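Local coordinates for inositol-3-phosphate synthase (PDB 1VKO), which belongs to the myo-inositol-1-phosphate synthase family and binds nicotinamide-adenine-dinucleotide on a Rossmann-type domain, at residues Ile197-Phe202 and Val279-Ile284. Sequence-based numbering, arbitrary orientation.
Sequences IYYPDF and VSPSNI. With NAD (nicotinamide-adenine-dinucleotide), chain G.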
loop_
_atom_site.group_PDB
_atom_site.type_symbol
_atom_site.label_atom_id
_atom_site.label_comp_id
_atom_site.label_asym_id
_atom_site.label_seq_id
_atom_site.Cartn_x
_atom_site.Cartn_y
_atom_site.Cartn_z
ATOM N N ILE A 197 3.342 42.594 -5.249
ATOM C CA ILE A 197 2.281 43.086 -4.392
ATOM C C ILE A 197 2.238 42.077 -3.270
ATOM O O ILE A 197 2.245 40.883 -3.534
ATOM C CB ILE A 197 0.974 43.059 -5.192
ATOM C CG1 ILE A 197 1.112 43.912 -6.436
ATOM C CG2 ILE A 197 -0.220 43.537 -4.372
ATOM C CD1 ILE A 197 -0.041 43.743 -7.383
ATOM N N TYR A 198 2.189 42.542 -2.018
ATOM C CA TYR A 198 2.024 41.665 -0.860
ATOM C C TYR A 198 0.871 42.169 -0.005
ATOM O O TYR A 198 1.001 43.200 0.630
ATOM C CB TYR A 198 3.334 41.657 -0.060
ATOM C CG TYR A 198 3.297 40.878 1.251
ATOM C CD1 TYR A 198 2.679 39.637 1.329
ATOM C CD2 TYR A 198 3.886 41.380 2.402
ATOM C CE1 TYR A 198 2.636 38.933 2.501
ATOM C CE2 TYR A 198 3.850 40.668 3.587
ATOM C CZ TYR A 198 3.231 39.444 3.622
ATOM O OH TYR A 198 3.160 38.710 4.780
ATOM N N TYR A 199 -0.258 41.460 0.037
ATOM C CA TYR A 199 -1.322 41.826 0.978
ATOM C C TYR A 199 -1.450 40.699 2.022
ATOM O O TYR A 199 -2.116 39.685 1.765
ATOM C CB TYR A 199 -2.666 42.092 0.267
ATOM C CG TYR A 199 -2.654 43.151 -0.842
ATOM C CD1 TYR A 199 -1.704 44.179 -0.876
ATOM C CD2 TYR A 199 -3.623 43.143 -1.831
ATOM C CE1 TYR A 199 -1.714 45.134 -1.877
ATOM C CE2 TYR A 199 -3.627 44.084 -2.844
ATOM C CZ TYR A 199 -2.670 45.073 -2.873
ATOM O OH TYR A 199 -2.696 46.025 -3.892
ATOM N N PRO A 200 -0.819 40.860 3.186
ATOM C CA PRO A 200 -0.593 39.736 4.110
ATOM C C PRO A 200 -1.844 38.866 4.310
ATOM O O PRO A 200 -1.769 37.634 4.368
ATOM C CB PRO A 200 -0.220 40.441 5.408
ATOM C CG PRO A 200 0.433 41.723 4.951
ATOM C CD PRO A 200 -0.316 42.136 3.731
ATOM N N ASP A 201 -2.984 39.536 4.377
ATOM C CA ASP A 201 -4.305 38.949 4.607
ATOM C C ASP A 201 -4.846 37.946 3.555
ATOM O O ASP A 201 -5.826 37.200 3.835
ATOM C CB ASP A 201 -5.311 40.095 4.877
ATOM C CG ASP A 201 -4.946 41.445 4.120
ATOM O OD1 ASP A 201 -3.748 41.878 4.097
ATOM O OD2 ASP A 201 -5.818 42.148 3.526
ATOM N N PHE A 202 -4.231 37.884 2.370
ATOM C CA PHE A 202 -4.657 36.918 1.331
ATOM C C PHE A 202 -3.882 35.596 1.297
ATOM O O PHE A 202 -4.274 34.704 0.556
ATOM C CB PHE A 202 -4.734 37.555 -0.088
ATOM C CG PHE A 202 -5.907 38.508 -0.283
ATOM C CD1 PHE A 202 -5.826 39.824 0.122
ATOM C CD2 PHE A 202 -7.100 38.075 -0.858
ATOM C CE1 PHE A 202 -6.916 40.704 -0.003
ATOM C CE2 PHE A 202 -8.174 38.957 -1.009
ATOM C CZ PHE A 202 -8.075 40.261 -0.586
ATOM N N VAL A 279 -10.066 42.848 -2.777
ATOM C CA VAL A 279 -9.413 42.819 -4.079
ATOM C C VAL A 279 -8.013 42.257 -3.855
ATOM O O VAL A 279 -7.193 42.886 -3.205
ATOM C CB VAL A 279 -9.371 44.230 -4.728
ATOM C CG1 VAL A 279 -8.519 44.241 -5.996
ATOM C CG2 VAL A 279 -10.781 44.705 -5.032
ATOM N N SER A 280 -7.778 41.052 -4.361
ATOM C CA SER A 280 -6.551 40.325 -4.093
ATOM C C SER A 280 -5.386 40.779 -4.959
ATOM O O SER A 280 -5.593 41.358 -6.028
ATOM C CB SER A 280 -6.772 38.825 -4.297
ATOM O OG SER A 280 -6.656 38.458 -5.664
ATOM N N PRO A 281 -4.166 40.470 -4.519
ATOM C CA PRO A 281 -2.970 40.617 -5.337
ATOM C C PRO A 281 -3.131 39.894 -6.672
ATOM O O PRO A 281 -2.679 40.403 -7.708
ATOM C CB PRO A 281 -1.921 39.902 -4.501
ATOM C CG PRO A 281 -2.385 40.184 -3.082
ATOM C CD PRO A 281 -3.836 39.944 -3.171
ATOM N N SER A 282 -3.777 38.724 -6.650
ATOM C CA SER A 282 -3.965 37.962 -7.870
ATOM C C SER A 282 -4.987 38.593 -8.774
ATOM O O SER A 282 -4.939 38.353 -9.956
ATOM C CB SER A 282 -4.302 36.497 -7.608
ATOM O OG SER A 282 -5.649 36.333 -7.229
ATOM N N ASN A 283 -5.895 39.403 -8.230
ATOM C CA ASN A 283 -6.837 40.174 -9.057
ATOM C C ASN A 283 -6.085 41.268 -9.808
ATOM O O ASN A 283 -6.375 41.520 -10.956
ATOM C CB ASN A 283 -7.879 40.859 -8.193
ATOM C CG ASN A 283 -9.017 39.920 -7.729
ATOM O OD1 ASN A 283 -9.729 40.245 -6.790
ATOM N ND2 ASN A 283 -9.199 38.794 -8.398
ATOM N N ILE A 284 -5.122 41.903 -9.145
ATOM C CA ILE A 284 -4.392 43.030 -9.709
ATOM C C ILE A 284 -3.478 42.563 -10.835
ATOM O O ILE A 284 -3.555 43.099 -11.933
ATOM C CB ILE A 284 -3.671 43.893 -8.614
ATOM C CG1 ILE A 284 -4.736 44.573 -7.722
ATOM C CG2 ILE A 284 -2.871 45.004 -9.254
ATOM C CD1 ILE A 284 -4.276 44.929 -6.331
HETATM P PA NAD G . 6.442 27.825 -3.395
HETATM O O1A NAD G . 6.276 28.343 -2.047
HETATM O O2A NAD G . 7.746 27.146 -3.481
HETATM O O5B NAD G . 6.283 29.047 -4.393
HETATM C C5B NAD G . 5.589 30.193 -4.002
HETATM C C4B NAD G . 6.477 31.386 -4.302
HETATM O O4B NAD G . 5.650 32.500 -4.558
HETATM C C3B NAD G . 7.353 31.757 -3.139
HETATM O O3B NAD G . 8.559 32.202 -3.740
HETATM C C2B NAD G . 6.725 32.973 -2.518
HETATM O O2B NAD G . 7.818 33.847 -2.247
HETATM C C1B NAD G . 5.938 33.555 -3.689
HETATM N N9A NAD G . 4.762 34.425 -3.430
HETATM C C8A NAD G . 3.806 34.350 -2.463
HETATM N N7A NAD G . 2.952 35.385 -2.629
HETATM C C5A NAD G . 3.324 36.140 -3.679
HETATM C C6A NAD G . 2.834 37.323 -4.260
HETATM N N6A NAD G . 1.788 38.011 -3.771
HETATM N N1A NAD G . 3.497 37.851 -5.337
HETATM C C2A NAD G . 4.629 37.259 -5.818
HETATM N N3A NAD G . 5.109 36.142 -5.215
HETATM C C4A NAD G . 4.479 35.564 -4.169
HETATM O O3 NAD G . 5.225 26.844 -3.825
HETATM P PN NAD G . 5.291 26.045 -5.201
HETATM O O1N NAD G . 6.189 26.810 -6.106
HETATM O O2N NAD G . 5.612 24.651 -4.884
HETATM O O5D NAD G . 3.826 26.205 -5.878
HETATM C C5D NAD G . 3.193 27.470 -5.957
HETATM C C4D NAD G . 1.663 27.404 -6.120
HETATM O O4D NAD G . 1.314 26.474 -7.116
HETATM C C3D NAD G . 0.914 26.983 -4.850
HETATM O O3D NAD G . -0.246 27.759 -4.738
HETATM C C2D NAD G . 0.424 25.596 -5.178
HETATM O O2D NAD G . -0.800 25.221 -4.566
HETATM C C1D NAD G . 0.220 25.706 -6.665
HETATM N N1N NAD G . 0.150 24.333 -7.152
HETATM C C2N NAD G . 1.224 23.510 -7.019
HETATM C C3N NAD G . 1.123 22.210 -7.461
HETATM C C7N NAD G . 2.403 21.487 -7.646
HETATM O O7N NAD G . 3.560 22.192 -7.234
HETATM N N7N NAD G . 2.413 20.265 -8.192
HETATM C C4N NAD G . -0.060 21.734 -8.059
HETATM C C5N NAD G . -1.142 22.579 -8.166
HETATM C C6N NAD G . -1.033 23.897 -7.696
#
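Val279 meets the rings of Tyr199 and Phe202 with its backbone carbonyl, while its CB points away from the loop and the side chain touches Ser271 and Ile272 of helix 265-273. Its O lies at the edge of the Tyr199 ring, 3.8 Å from CE2. Lys220 of helix 220-238 also hydrogen-bonds this oxygen.

Ser280 is the N-cap residue of helix 281-291. Its CA sits over the centre of the Phe202 ring, 3.8 Å from the centroid and 13° off the normal, a CH-pi contact. Its CB covers the same face nearer the rim, 3.5 Å from Phe202 CD2. Its chi1 of 83° sets OG astride the backbone N and C, and OG hydrogen-bonds Glu252. The backbone N of Ser280 hydrogen-bonds Asn283 OD1 at 3.2 Å, from above the carbonyl plane.

Pro281 touches Ile197, Tyr199 and Phe202. Its CG comes 3.4 Å from Tyr199 CD2. Its CD adds an off-centre CH-pi contact to Phe202. Its CB faces Ile197 CG2, which in turn lies over one face of the Tyr199 ring, toward the rim.

Ile284, one turn on, closes the contact. Its CG2 is 3.6 Å from Ile197 CD1. Its CD1 packs at the edge of the Tyr199 ring, close to CE2 and OH. That hydroxyl is hydrogen-bonded to His223 of helix 220-238.

The contact joins a loop to the first turn of a helix in the Rossmann-type domain. Between the segments it is apolar and CH-pi in character, and the polar ends of Tyr199 and Ser280 have hydrogen-bond partners outside the two segments. Ile197 O takes a weak hydrogen bond from N6A of nicotinamide-adenine-dinucleotide. Ile197 thus packs its side chain on Pro281 and Ile284 while its carbonyl meets the adenine, which is consistent with the contact helping to place this edge of the pocket.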